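Local coordinates for topoisomerase I-like protein (Leishmania donovani, PDB 2B9S), which probably relaxes supercoiled DNA as the large subunit of a heterodimeric type IB topoisomerase, by transient cleavage of one strand, at residues F155-F163 and K174-I184; D301-H312 and F323-I331. One frame throughout, in Å; residues are numbered along the deposited sequence.

Overall arrangement
The two contacts lie on opposite sides of the chain's centre, each about 17 Å from it, and their own centres are about 31 Å apart; their nearest atoms stay about 10 Å from each other. Contact 1 belongs to the DNA-binding fragment, contact 2 to the catalytic core, and they share no strand. Both are partly buried and both reach chain C of the DNA, at different phosphates of the same strand. In contact 1 a short antiparallel strand pair presents a lysine, held by a glutamate, to the sugar-phosphate backbone. Contact 2 is a loop packed on a strand through an apolar centre, with a surface salt-bridge network at one side and a turn carrying Lys328 to the vanadate site.

Contact 1. Residues F155-F163 and K174-I184; sequences FRVEPPGLF and KLKVRVQPEDI. With nucleotides of chain C.
A short antiparallel two-stranded sheet in the DNA-binding fragment, strands 161-162 and 175-176, brings Lys176 to the sugar-phosphate backbone of DNA chain C. Gly161 and Lys176 form its hydrogen-bonded pair: Lys176 N donates to Gly161 O over 2.7 Å, and Gly161 N returns a bond to a lone pair of Lys176 O. Leu162 and Leu175 make the next, non-hydrogen-bonded pair, their side chains on the face covered by helices 54-64 and 75-89. Beyond it the pairing continues with a nearly straight bond (172°) from Phe163 N to Lys174 O.

On the opposite face of the sheet the chain of Lys176 bends at chi2 and chi3 and crosses the extended Glu158 at about a right angle. The salt bridge from Lys176 NZ to Glu158 OE1 is 2.6 Å long and meets the carboxylate on its anti side, 28° out of plane. The same ammonium donates to OP1 of DA13 and to a water that bridges Pro159 O and OP1 of DT12, so three acceptors fix it between protein and DNA. Glu158 OE2 turns to Lys227, and a second cation on the carboxylate would probably favour its charged form.

Past the strands, Pro160 CG lies over one face of the Arg178 guanidinium, offset toward the rim, while Arg178 NH2 pairs with Glu58 of helix 54-64. Two further waters tie Glu158 O to Val177 O and Val179 N. With CG1 anti to its backbone nitrogen (chi1 180°), Val157 sets this methyl 3.6 Å from Val179 CB.

Contact 2. Residues D301-H312 and F323-I331; sequences DTVGCCSLRVEH and FDFLGKDSI. With nucleotides of chain C; nucleotides of chain B.
Thr302 begins the contact, where the loop before strand 313-315 packs along strand 320-326 in the catalytic core. Its methyl CG2 rests 3.4 Å from both Gly327 O and Ser330 OG, while chi1 of 68° sets OG1 between the backbone N and the carbonyl carbon, from where it donates to OP1 of DG15 in chain C; Lys295 also bonds this hydroxyl. Asp329 N binds that same phosphate oxygen. Next, Val303 N donates to Leu326 O (3.0 Å), and a water links Val303 O to Lys328 N. Val303 CG2 packs obliquely against Phe325 CD1 at 3.6 Å. Leu308 covers one face of this ring, its CD2 3.8 Å from the centroid in a CH-pi contact; its other methyl, CD1, meets the edge of Phe323.

Arg309 grips Asp301 OD1 end-on through NH1 and NH2 and, through NE, bonds Glu311 OE2 at 2.6 Å, both acids near the guanidinium plane. His312 closes the segment: ND1 accepts from Arg309 N, its side chain crosses that of Phe325 at about a right angle (CD2 to Phe325 CB 3.5 Å), and its backbone O accepts from Asp324 N.

The strand thus anchored leads into the turn of Lys328, whose NZ donates to O5' of DA1 in chain B and to a thymine O2, with the vanadate about 4 Å from the side chain. This position is consistent with the general-acid lysine of type IB topoisomerases, thought to protonate the leaving 5' oxygen.

Contact 1. Residues F155-F163 and K174-I184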
loop_
_atom_site.group_PDB
_atom_site.type_symbol
_atom_site.label_atom_id
_atom_site.label_comp_id
_atom_site.label_asym_id
_atom_site.label_seq_id
_atom_site.Cartn_x
_atom_site.Cartn_y
_atom_site.Cartn_z
ATOM N N PHE D 155 -0.904 -10.681 11.853
ATOM C CA PHE D 155 -0.358 -11.906 12.480
ATOM C C PHE D 155 -0.730 -13.206 11.742
ATOM O O PHE D 155 -0.089 -14.233 11.941
ATOM C CB PHE D 155 -0.792 -12.006 13.941
ATOM C CG PHE D 155 -2.282 -12.002 14.127
ATOM C CD1 PHE D 155 -2.957 -10.811 14.418
ATOM C CD2 PHE D 155 -3.018 -13.184 13.993
ATOM C CE1 PHE D 155 -4.345 -10.813 14.575
ATOM C CE2 PHE D 155 -4.394 -13.195 14.138
ATOM C CZ PHE D 155 -5.069 -12.019 14.440
ATOM N N ARG D 156 -1.775 -13.164 10.917
ATOM C CA ARG D 156 -2.131 -14.323 10.079
ATOM C C ARG D 156 -1.271 -14.375 8.828
ATOM O O ARG D 156 -1.412 -13.529 7.941
ATOM C CB ARG D 156 -3.594 -14.270 9.655
ATOM C CG ARG D 156 -4.566 -14.518 10.747
ATOM C CD ARG D 156 -5.952 -14.670 10.175
ATOM N NE ARG D 156 -6.893 -13.942 11.009
ATOM C CZ ARG D 156 -7.659 -14.503 11.938
ATOM N NH1 ARG D 156 -7.610 -15.826 12.138
ATOM N NH2 ARG D 156 -8.477 -13.734 12.650
ATOM N N VAL D 157 -0.397 -15.373 8.765
ATOM C CA VAL D 157 0.468 -15.610 7.617
ATOM C C VAL D 157 -0.372 -15.776 6.343
ATOM O O VAL D 157 -1.392 -16.493 6.339
ATOM C CB VAL D 157 1.363 -16.864 7.827
ATOM C CG1 VAL D 157 2.259 -17.104 6.612
ATOM C CG2 VAL D 157 2.197 -16.714 9.069
ATOM N N GLU D 158 0.064 -15.097 5.278
ATOM C CA GLU D 158 -0.627 -15.108 3.987
ATOM C C GLU D 158 -0.768 -16.538 3.521
ATOM O O GLU D 158 0.249 -17.263 3.471
ATOM C CB GLU D 158 0.155 -14.312 2.936
ATOM C CG GLU D 158 0.206 -12.843 3.228
ATOM C CD GLU D 158 0.966 -12.056 2.169
ATOM O OE1 GLU D 158 1.101 -12.538 1.021
ATOM O OE2 GLU D 158 1.435 -10.950 2.499
ATOM N N PRO D 159 -2.016 -16.963 3.206
ATOM C CA PRO D 159 -2.159 -18.270 2.591
ATOM C C PRO D 159 -1.640 -18.296 1.139
ATOM O O PRO D 159 -1.582 -17.251 0.470
ATOM C CB PRO D 159 -3.670 -18.558 2.684
ATOM C CG PRO D 159 -4.324 -17.228 2.870
ATOM C CD PRO D 159 -3.316 -16.305 3.463
ATOM N N PRO D 160 -1.240 -19.482 0.665
ATOM C CA PRO D 160 -0.795 -19.633 -0.718
ATOM C C PRO D 160 -1.890 -19.262 -1.737
ATOM O O PRO D 160 -3.091 -19.360 -1.453
ATOM C CB PRO D 160 -0.421 -21.118 -0.832
ATOM C CG PRO D 160 -0.969 -21.798 0.425
ATOM C CD PRO D 160 -1.157 -20.732 1.450
ATOM N N GLY D 161 -1.474 -18.835 -2.922
ATOM C CA GLY D 161 -2.452 -18.489 -3.925
ATOM C C GLY D 161 -1.799 -18.072 -5.208
ATOM O O GLY D 161 -0.579 -17.932 -5.277
ATOM N N LEU D 162 -2.625 -17.903 -6.229
ATOM C CA LEU D 162 -2.194 -17.361 -7.515
ATOM C C LEU D 162 -2.045 -15.847 -7.394
ATOM O O LEU D 162 -2.993 -15.147 -7.021
ATOM C CB LEU D 162 -3.210 -17.746 -8.606
ATOM C CG LEU D 162 -3.485 -19.249 -8.708
ATOM C CD1 LEU D 162 -4.455 -19.589 -9.909
ATOM C CD2 LEU D 162 -2.122 -20.013 -8.755
ATOM N N PHE D 163 -0.842 -15.357 -7.663
ATOM C CA PHE D 163 -0.495 -13.925 -7.533
ATOM C C PHE D 163 -1.434 -12.947 -8.244
ATOM O O PHE D 163 -1.563 -12.978 -9.466
ATOM C CB PHE D 163 0.939 -13.683 -8.019
ATOM C CG PHE D 163 1.385 -12.232 -7.921
ATOM C CD1 PHE D 163 1.742 -11.512 -9.062
ATOM C CD2 PHE D 163 1.437 -11.597 -6.693
ATOM C CE1 PHE D 163 2.153 -10.199 -8.967
ATOM C CE2 PHE D 163 1.850 -10.277 -6.578
ATOM C CZ PHE D 163 2.207 -9.576 -7.713
ATOM N N LYS D 174 1.147 -16.386 -11.210
ATOM C CA LYS D 174 2.223 -17.151 -10.602
ATOM C C LYS D 174 1.882 -17.604 -9.168
ATOM O O LYS D 174 1.206 -16.880 -8.408
ATOM C CB LYS D 174 3.510 -16.337 -10.613
ATOM C CG LYS D 174 4.759 -17.084 -10.101
ATOM C CD LYS D 174 5.894 -16.118 -10.090
ATOM C CE LYS D 174 7.215 -16.802 -10.291
ATOM N NZ LYS D 174 7.847 -17.145 -9.022
ATOM N N LEU D 175 2.326 -18.814 -8.812
ATOM C CA LEU D 175 2.070 -19.339 -7.474
ATOM C C LEU D 175 2.887 -18.645 -6.372
ATOM O O LEU D 175 4.129 -18.593 -6.419
ATOM C CB LEU D 175 2.237 -20.872 -7.410
ATOM C CG LEU D 175 2.005 -21.638 -6.088
ATOM C CD1 LEU D 175 0.595 -21.520 -5.580
ATOM C CD2 LEU D 175 2.407 -23.127 -6.205
ATOM N N LYS D 176 2.149 -18.112 -5.400
ATOM C CA LYS D 176 2.691 -17.675 -4.137
ATOM C C LYS D 176 2.610 -18.892 -3.205
ATOM O O LYS D 176 1.518 -19.289 -2.789
ATOM C CB LYS D 176 1.851 -16.512 -3.600
ATOM C CG LYS D 176 2.550 -15.640 -2.577
ATOM C CD LYS D 176 1.607 -15.184 -1.453
ATOM C CE LYS D 176 0.377 -14.488 -1.923
ATOM N NZ LYS D 176 -0.280 -13.675 -0.862
ATOM N N VAL D 177 3.756 -19.508 -2.911
ATOM C CA VAL D 177 3.753 -20.766 -2.158
ATOM C C VAL D 177 3.484 -20.593 -0.656
ATOM O O VAL D 177 3.587 -19.475 -0.100
ATOM C CB VAL D 177 5.012 -21.651 -2.415
ATOM C CG1 VAL D 177 5.239 -21.859 -3.916
ATOM C CG2 VAL D 177 6.278 -21.081 -1.715
ATOM N N ARG D 178 3.098 -21.705 -0.028
ATOM C CA ARG D 178 2.875 -21.784 1.419
ATOM C C ARG D 178 4.136 -21.434 2.193
ATOM O O ARG D 178 5.192 -22.003 1.951
ATOM C CB ARG D 178 2.395 -23.191 1.829
ATOM C CG ARG D 178 1.838 -23.249 3.262
ATOM C CD ARG D 178 1.170 -24.582 3.565
ATOM N NE ARG D 178 -0.072 -24.795 2.812
ATOM C CZ ARG D 178 -1.303 -24.476 3.211
ATOM N NH1 ARG D 178 -1.540 -23.892 4.382
ATOM N NH2 ARG D 178 -2.321 -24.743 2.414
ATOM N N VAL D 179 4.000 -20.479 3.104
ATOM C CA VAL D 179 5.057 -20.103 4.038
ATOM C C VAL D 179 5.203 -21.154 5.165
ATOM O O VAL D 179 4.245 -21.458 5.883
ATOM C CB VAL D 179 4.782 -18.703 4.639
ATOM C CG1 VAL D 179 5.967 -18.222 5.497
ATOM C CG2 VAL D 179 4.466 -17.701 3.527
ATOM N N GLN D 180 6.408 -21.705 5.301
ATOM C CA GLN D 180 6.744 -22.626 6.405
ATOM C C GLN D 180 7.410 -21.880 7.587
ATOM O O GLN D 180 7.948 -20.781 7.408
ATOM C CB GLN D 180 7.652 -23.762 5.906
ATOM C CG GLN D 180 7.005 -24.745 4.869
ATOM C CD GLN D 180 5.735 -25.484 5.361
ATOM O OE1 GLN D 180 4.912 -25.914 4.550
ATOM N NE2 GLN D 180 5.578 -25.630 6.669
ATOM N N PRO D 181 7.363 -22.465 8.803
ATOM C CA PRO D 181 8.147 -21.895 9.900
ATOM C C PRO D 181 9.620 -21.616 9.535
ATOM O O PRO D 181 10.178 -20.617 9.985
ATOM C CB PRO D 181 8.042 -22.960 10.988
ATOM C CG PRO D 181 6.765 -23.675 10.703
ATOM C CD PRO D 181 6.583 -23.653 9.234
ATOM N N GLU D 182 10.214 -22.468 8.695
ATOM C CA GLU D 182 11.600 -22.322 8.260
ATOM C C GLU D 182 11.850 -21.089 7.396
ATOM O O GLU D 182 13.001 -20.719 7.148
ATOM C CB GLU D 182 12.063 -23.582 7.505
ATOM C CG GLU D 182 12.363 -24.812 8.405
ATOM C CD GLU D 182 11.114 -25.507 9.010
ATOM O OE1 GLU D 182 9.980 -25.361 8.510
ATOM O OE2 GLU D 182 11.265 -26.236 9.997
ATOM N N ASP D 183 10.771 -20.470 6.925
ATOM C CA ASP D 183 10.845 -19.264 6.093
ATOM C C ASP D 183 10.824 -17.987 6.941
ATOM O O ASP D 183 11.249 -16.922 6.480
ATOM C CB ASP D 183 9.668 -19.252 5.095
ATOM C CG ASP D 183 9.686 -20.441 4.137
ATOM O OD1 ASP D 183 10.777 -20.788 3.654
ATOM O OD2 ASP D 183 8.619 -21.032 3.856
ATOM N N ILE D 184 10.338 -18.114 8.179
ATOM C CA ILE D 184 10.012 -16.977 9.056
ATOM C C ILE D 184 11.095 -16.674 10.091
ATOM O O ILE D 184 11.539 -17.556 10.841
ATOM C CB ILE D 184 8.637 -17.179 9.740
ATOM C CG1 ILE D 184 7.543 -17.254 8.669
ATOM C CG2 ILE D 184 8.317 -16.046 10.739
ATOM C CD1 ILE D 184 6.257 -17.909 9.120
ATOM P P DT C 12 -3.746 -12.202 2.506
ATOM O OP1 DT C 12 -3.798 -13.497 1.803
ATOM O OP2 DT C 12 -3.165 -12.122 3.869
ATOM O "O5'" DT C 12 -2.968 -11.187 1.554
ATOM C "C5'" DT C 12 -3.275 -11.056 0.141
ATOM C "C4'" DT C 12 -2.520 -9.865 -0.406
ATOM O "O4'" DT C 12 -3.032 -8.675 0.228
ATOM C "C3'" DT C 12 -1.000 -9.807 -0.177
ATOM O "O3'" DT C 12 -0.373 -9.221 -1.346
ATOM C "C2'" DT C 12 -0.821 -8.833 0.989
ATOM C "C1'" DT C 12 -1.925 -7.883 0.555
ATOM N N1 DT C 12 -2.175 -6.771 1.481
ATOM C C2 DT C 12 -2.617 -5.582 0.949
ATOM O O2 DT C 12 -2.859 -5.432 -0.234
ATOM N N3 DT C 12 -2.752 -4.584 1.884
ATOM C C4 DT C 12 -2.483 -4.672 3.237
ATOM O O4 DT C 12 -2.628 -3.722 3.989
ATOM C C5 DT C 12 -2.016 -5.937 3.713
ATOM C C7 DT C 12 -1.813 -6.193 5.178
ATOM C C6 DT C 12 -1.874 -6.904 2.827
ATOM P P DA C 13 0.376 -10.116 -2.407
ATOM O OP1 DA C 13 -0.382 -11.349 -2.682
ATOM O OP2 DA C 13 1.766 -10.203 -1.998
ATOM O "O5'" DA C 13 0.310 -9.151 -3.694
ATOM C "C5'" DA C 13 -0.934 -8.698 -4.234
ATOM C "C4'" DA C 13 -0.798 -7.235 -4.602
ATOM O "O4'" DA C 13 -0.932 -6.385 -3.438
ATOM C "C3'" DA C 13 0.541 -6.851 -5.225
ATOM O "O3'" DA C 13 0.193 -6.119 -6.362
ATOM C "C2'" DA C 13 1.288 -6.062 -4.115
ATOM C "C1'" DA C 13 0.112 -5.416 -3.389
ATOM N N9 DA C 13 0.366 -5.126 -1.977
ATOM C C8 DA C 13 0.735 -6.063 -1.041
ATOM N N7 DA C 13 0.919 -5.563 0.149
ATOM C C5 DA C 13 0.610 -4.210 -0.008
ATOM C C6 DA C 13 0.614 -3.124 0.908
ATOM N N6 DA C 13 0.893 -3.266 2.204
ATOM N N1 DA C 13 0.300 -1.899 0.447
ATOM C C2 DA C 13 -0.018 -1.757 -0.868
ATOM N N3 DA C 13 -0.047 -2.700 -1.820
ATOM C C4 DA C 13 0.282 -3.916 -1.325
HETATM O O HOH W 1 2.145 -17.119 0.881
HETATM O O HOH W 2 1.202 -19.566 3.767
HETATM O O HOH W 3 -2.540 -14.938 0.130
#

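Contact 2. Residues D301-H312 and F323-I331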
loop_
_atom_site.group_PDB
_atom_site.type_symbol
_atom_site.label_atom_id
_atom_site.label_comp_id
_atom_site.label_asym_id
_atom_site.label_seq_id
_atom_site.Cartn_x
_atom_site.Cartn_y
_atom_site.Cartn_z
ATOM N N ASP D 301 4.296 -1.753 -15.845
ATOM C CA ASP D 301 4.939 -0.536 -16.338
ATOM C C ASP D 301 4.133 0.677 -15.837
ATOM O O ASP D 301 3.064 0.994 -16.355
ATOM C CB ASP D 301 5.005 -0.630 -17.871
ATOM C CG ASP D 301 5.507 0.631 -18.536
ATOM O OD1 ASP D 301 5.948 1.581 -17.839
ATOM O OD2 ASP D 301 5.473 0.647 -19.791
ATOM N N THR D 302 4.608 1.298 -14.762
ATOM C CA THR D 302 3.935 2.468 -14.211
ATOM C C THR D 302 4.992 3.483 -13.864
ATOM O O THR D 302 6.165 3.144 -13.718
ATOM C CB THR D 302 3.016 2.185 -12.975
ATOM O OG1 THR D 302 3.805 1.792 -11.841
ATOM C CG2 THR D 302 1.937 1.167 -13.291
ATOM N N VAL D 303 4.578 4.733 -13.779
ATOM C CA VAL D 303 5.531 5.822 -13.642
ATOM C C VAL D 303 5.081 6.816 -12.590
ATOM O O VAL D 303 3.908 6.860 -12.213
ATOM C CB VAL D 303 5.776 6.544 -15.011
ATOM C CG1 VAL D 303 6.297 5.537 -16.066
ATOM C CG2 VAL D 303 4.495 7.233 -15.503
ATOM N N GLY D 304 6.036 7.582 -12.095
ATOM C CA GLY D 304 5.746 8.802 -11.350
ATOM C C GLY D 304 6.640 9.870 -11.943
ATOM O O GLY D 304 7.121 9.734 -13.065
ATOM N N CYS D 305 6.901 10.917 -11.179
ATOM C CA CYS D 305 7.555 12.102 -11.720
ATOM C C CYS D 305 8.873 11.827 -12.491
ATOM O O CYS D 305 8.945 12.061 -13.692
ATOM C CB CYS D 305 7.752 13.137 -10.611
ATOM S SG CYS D 305 8.345 14.666 -11.274
ATOM N N CYS D 306 9.882 11.306 -11.794
ATOM C CA CYS D 306 11.214 11.108 -12.347
ATOM C C CYS D 306 11.271 10.084 -13.486
ATOM O O CYS D 306 12.259 10.051 -14.233
ATOM C CB CYS D 306 12.215 10.732 -11.242
ATOM S SG CYS D 306 12.444 11.993 -9.917
ATOM N N SER D 307 10.223 9.272 -13.635
ATOM C CA SER D 307 10.192 8.247 -14.690
ATOM C C SER D 307 9.201 8.531 -15.854
ATOM O O SER D 307 8.969 7.674 -16.718
ATOM C CB SER D 307 9.983 6.851 -14.074
ATOM O OG SER D 307 8.782 6.788 -13.342
ATOM N N LEU D 308 8.615 9.728 -15.884
ATOM C CA LEU D 308 7.752 10.102 -17.015
ATOM C C LEU D 308 8.523 10.006 -18.332
ATOM O O LEU D 308 9.684 10.366 -18.406
ATOM C CB LEU D 308 7.154 11.499 -16.854
ATOM C CG LEU D 308 6.229 11.745 -15.660
ATOM C CD1 LEU D 308 6.111 13.249 -15.392
ATOM C CD2 LEU D 308 4.843 11.064 -15.831
ATOM N N ARG D 309 7.853 9.483 -19.354
ATOM C CA ARG D 309 8.435 9.320 -20.680
ATOM C C ARG D 309 7.756 10.311 -21.640
ATOM O O ARG D 309 6.682 10.856 -21.340
ATOM C CB ARG D 309 8.268 7.875 -21.171
ATOM C CG ARG D 309 8.985 6.817 -20.300
ATOM C CD ARG D 309 8.952 5.443 -20.935
ATOM N NE ARG D 309 7.616 4.859 -20.902
ATOM C CZ ARG D 309 7.160 4.037 -19.949
ATOM N NH1 ARG D 309 7.928 3.695 -18.920
ATOM N NH2 ARG D 309 5.919 3.575 -20.018
ATOM N N VAL D 310 8.388 10.522 -22.792
ATOM C CA VAL D 310 7.876 11.437 -23.813
ATOM C C VAL D 310 6.393 11.191 -24.154
ATOM O O VAL D 310 5.612 12.145 -24.269
ATOM C CB VAL D 310 8.802 11.444 -25.070
ATOM C CG1 VAL D 310 8.179 12.256 -26.222
ATOM C CG2 VAL D 310 10.186 11.972 -24.681
ATOM N N GLU D 311 6.015 9.918 -24.285
ATOM C CA GLU D 311 4.621 9.510 -24.495
ATOM C C GLU D 311 3.597 9.938 -23.415
ATOM O O GLU D 311 2.389 9.882 -23.651
ATOM C CB GLU D 311 4.557 7.993 -24.660
ATOM C CG GLU D 311 5.055 7.192 -23.431
ATOM C CD GLU D 311 5.338 5.724 -23.750
ATOM O OE1 GLU D 311 4.807 5.222 -24.773
ATOM O OE2 GLU D 311 6.102 5.067 -22.994
ATOM N N HIS D 312 4.067 10.338 -22.237
ATOM C CA HIS D 312 3.154 10.590 -21.106
ATOM C C HIS D 312 2.669 12.009 -21.037
ATOM O O HIS D 312 1.715 12.281 -20.317
ATOM C CB HIS D 312 3.786 10.197 -19.766
ATOM C CG HIS D 312 4.015 8.728 -19.638
ATOM N ND1 HIS D 312 5.183 8.200 -19.151
ATOM C CD2 HIS D 312 3.248 7.674 -20.004
ATOM C CE1 HIS D 312 5.117 6.883 -19.192
ATOM N NE2 HIS D 312 3.954 6.540 -19.709
ATOM N N PHE D 323 -1.152 15.606 -19.396
ATOM C CA PHE D 323 -0.596 14.378 -18.797
ATOM C C PHE D 323 -1.532 13.182 -19.031
ATOM O O PHE D 323 -2.737 13.290 -18.828
ATOM C CB PHE D 323 -0.436 14.563 -17.282
ATOM C CG PHE D 323 0.644 15.537 -16.888
ATOM C CD1 PHE D 323 1.899 15.080 -16.507
ATOM C CD2 PHE D 323 0.400 16.909 -16.881
ATOM C CE1 PHE D 323 2.900 15.963 -16.131
ATOM C CE2 PHE D 323 1.391 17.797 -16.516
ATOM C CZ PHE D 323 2.646 17.328 -16.144
ATOM N N ASP D 324 -0.991 12.045 -19.448
ATOM C CA ASP D 324 -1.784 10.804 -19.494
ATOM C C ASP D 324 -0.892 9.594 -19.240
ATOM O O ASP D 324 -0.085 9.197 -20.092
ATOM C CB ASP D 324 -2.532 10.673 -20.823
ATOM C CG ASP D 324 -3.511 9.500 -20.851
ATOM O OD1 ASP D 324 -3.653 8.748 -19.850
ATOM O OD2 ASP D 324 -4.147 9.331 -21.907
ATOM N N PHE D 325 -1.010 9.022 -18.048
ATOM C CA PHE D 325 -0.103 7.931 -17.659
ATOM C C PHE D 325 -0.682 7.067 -16.558
ATOM O O PHE D 325 -1.555 7.509 -15.799
ATOM C CB PHE D 325 1.283 8.489 -17.262
ATOM C CG PHE D 325 1.283 9.305 -15.994
ATOM C CD1 PHE D 325 1.330 8.680 -14.742
ATOM C CD2 PHE D 325 1.258 10.705 -16.047
ATOM C CE1 PHE D 325 1.333 9.444 -13.539
ATOM C CE2 PHE D 325 1.248 11.484 -14.869
ATOM C CZ PHE D 325 1.294 10.848 -13.608
ATOM N N LEU D 326 -0.188 5.837 -16.454
ATOM C CA LEU D 326 -0.551 4.960 -15.338
ATOM C C LEU D 326 0.453 5.173 -14.219
ATOM O O LEU D 326 1.676 5.073 -14.425
ATOM C CB LEU D 326 -0.604 3.480 -15.778
ATOM C CG LEU D 326 -1.544 3.125 -16.951
ATOM C CD1 LEU D 326 -1.423 1.650 -17.291
ATOM C CD2 LEU D 326 -3.022 3.486 -16.685
ATOM N N GLY D 327 -0.057 5.481 -13.033
ATOM C CA GLY D 327 0.793 5.657 -11.865
ATOM C C GLY D 327 0.701 4.461 -10.945
ATOM O O GLY D 327 0.282 3.377 -11.363
ATOM N N LYS D 328 1.082 4.656 -9.684
ATOM C CA LYS D 328 0.961 3.604 -8.674
ATOM C C LYS D 328 -0.399 2.894 -8.737
ATOM O O LYS D 328 -1.451 3.551 -8.801
ATOM C CB LYS D 328 1.193 4.178 -7.270
ATOM C CG LYS D 328 0.932 3.171 -6.153
ATOM C CD LYS D 328 1.370 3.713 -4.818
ATOM C CE LYS D 328 1.093 2.730 -3.706
ATOM N NZ LYS D 328 1.217 3.455 -2.389
ATOM N N ASP D 329 -0.362 1.559 -8.697
ATOM C CA ASP D 329 -1.567 0.703 -8.763
ATOM C C ASP D 329 -2.234 0.665 -10.142
ATOM O O ASP D 329 -3.314 0.079 -10.303
ATOM C CB ASP D 329 -2.571 1.049 -7.654
ATOM C CG ASP D 329 -2.166 0.467 -6.310
ATOM O OD1 ASP D 329 -1.879 1.244 -5.391
ATOM O OD2 ASP D 329 -2.094 -0.766 -6.177
ATOM N N SER D 330 -1.550 1.252 -11.136
ATOM C CA SER D 330 -2.002 1.302 -12.526
ATOM C C SER D 330 -3.267 2.136 -12.642
ATOM O O SER D 330 -4.085 1.943 -13.555
ATOM C CB SER D 330 -2.170 -0.111 -13.128
ATOM O OG SER D 330 -0.908 -0.743 -13.202
ATOM N N ILE D 331 -3.396 3.081 -11.714
ATOM C CA ILE D 331 -4.460 4.083 -11.750
ATOM C C ILE D 331 -4.010 5.150 -12.716
ATOM O O ILE D 331 -2.882 5.638 -12.638
ATOM C CB ILE D 331 -4.750 4.690 -10.326
ATOM C CG1 ILE D 331 -5.163 3.597 -9.312
ATOM C CG2 ILE D 331 -5.759 5.844 -10.387
ATOM C CD1 ILE D 331 -6.312 2.664 -9.749
ATOM P P DG C 15 3.447 0.526 -8.513
ATOM O OP1 DG C 15 2.438 0.710 -9.558
ATOM O OP2 DG C 15 4.621 -0.332 -8.747
ATOM O "O5'" DG C 15 3.886 2.000 -8.011
ATOM C "C5'" DG C 15 5.044 2.230 -7.235
ATOM C "C4'" DG C 15 4.769 2.870 -5.881
ATOM O "O4'" DG C 15 4.473 1.856 -4.874
ATOM C "C3'" DG C 15 6.008 3.554 -5.341
ATOM O "O3'" DG C 15 6.071 4.863 -5.895
ATOM C "C2'" DG C 15 5.761 3.568 -3.847
ATOM C "C1'" DG C 15 5.041 2.258 -3.631
ATOM N N9 DG C 15 5.734 1.101 -3.031
ATOM C C8 DG C 15 5.983 -0.114 -3.637
ATOM N N7 DG C 15 6.587 -0.974 -2.865
ATOM C C5 DG C 15 6.681 -0.303 -1.657
ATOM C C6 DG C 15 7.225 -0.727 -0.430
ATOM O O6 DG C 15 7.707 -1.812 -0.169
ATOM N N1 DG C 15 7.213 0.254 0.552
ATOM C C2 DG C 15 6.695 1.510 0.368
ATOM N N2 DG C 15 6.741 2.311 1.429
ATOM N N3 DG C 15 6.167 1.941 -0.763
ATOM C C4 DG C 15 6.181 0.979 -1.738
ATOM O "O5'" DA B 1 -0.899 5.591 -2.808
ATOM C "C5'" DA B 1 -2.289 5.314 -2.704
ATOM C "C4'" DA B 1 -2.582 3.963 -3.281
ATOM O "O4'" DA B 1 -2.004 2.921 -2.460
ATOM C "C3'" DA B 1 -4.055 3.699 -3.266
ATOM O "O3'" DA B 1 -4.594 4.236 -4.467
ATOM C "C2'" DA B 1 -4.137 2.175 -3.167
ATOM C "C1'" DA B 1 -2.871 1.778 -2.450
ATOM N N9 DA B 1 -2.958 1.356 -1.045
ATOM C C8 DA B 1 -2.899 2.192 0.041
ATOM N N7 DA B 1 -2.936 1.590 1.203
ATOM C C5 DA B 1 -3.021 0.244 0.868
ATOM C C6 DA B 1 -3.092 -0.930 1.653
ATOM N N6 DA B 1 -3.071 -0.928 3.004
ATOM N N1 DA B 1 -3.161 -2.108 0.994
ATOM C C2 DA B 1 -3.164 -2.132 -0.340
ATOM N N3 DA B 1 -3.130 -1.097 -1.172
ATOM C C4 DA B 1 -3.036 0.076 -0.517
ATOM P P DA C 14 1.292 -5.450 -7.318
ATOM O OP1 DA C 14 0.687 -5.347 -8.657
ATOM O OP2 DA C 14 2.543 -6.192 -7.188
ATOM O "O5'" DA C 14 1.437 -4.021 -6.645
ATOM C "C5'" DA C 14 0.563 -2.928 -6.964
ATOM C "C4'" DA C 14 1.206 -1.665 -6.422
ATOM O "O4'" DA C 14 1.413 -1.766 -4.981
ATOM C "C3'" DA C 14 2.593 -1.415 -6.975
ATOM O "O3'" DA C 14 2.718 -0.020 -7.208
ATOM C "C2'" DA C 14 3.532 -1.895 -5.852
ATOM C "C1'" DA C 14 2.756 -1.447 -4.613
ATOM N N9 DA C 14 3.143 -2.076 -3.329
ATOM C C8 DA C 14 3.463 -3.395 -3.070
ATOM N N7 DA C 14 3.758 -3.660 -1.796
ATOM C C5 DA C 14 3.640 -2.412 -1.180
ATOM C C6 DA C 14 3.802 -1.965 0.158
ATOM N N6 DA C 14 4.160 -2.734 1.195
ATOM N N1 DA C 14 3.602 -0.659 0.424
ATOM C C2 DA C 14 3.224 0.163 -0.568
ATOM N N3 DA C 14 3.032 -0.148 -1.860
ATOM C C4 DA C 14 3.255 -1.449 -2.105
HETATM O O HOH W 4 2.792 7.253 -9.833
HETATM O O HOH W 5 2.064 4.477 -18.303
#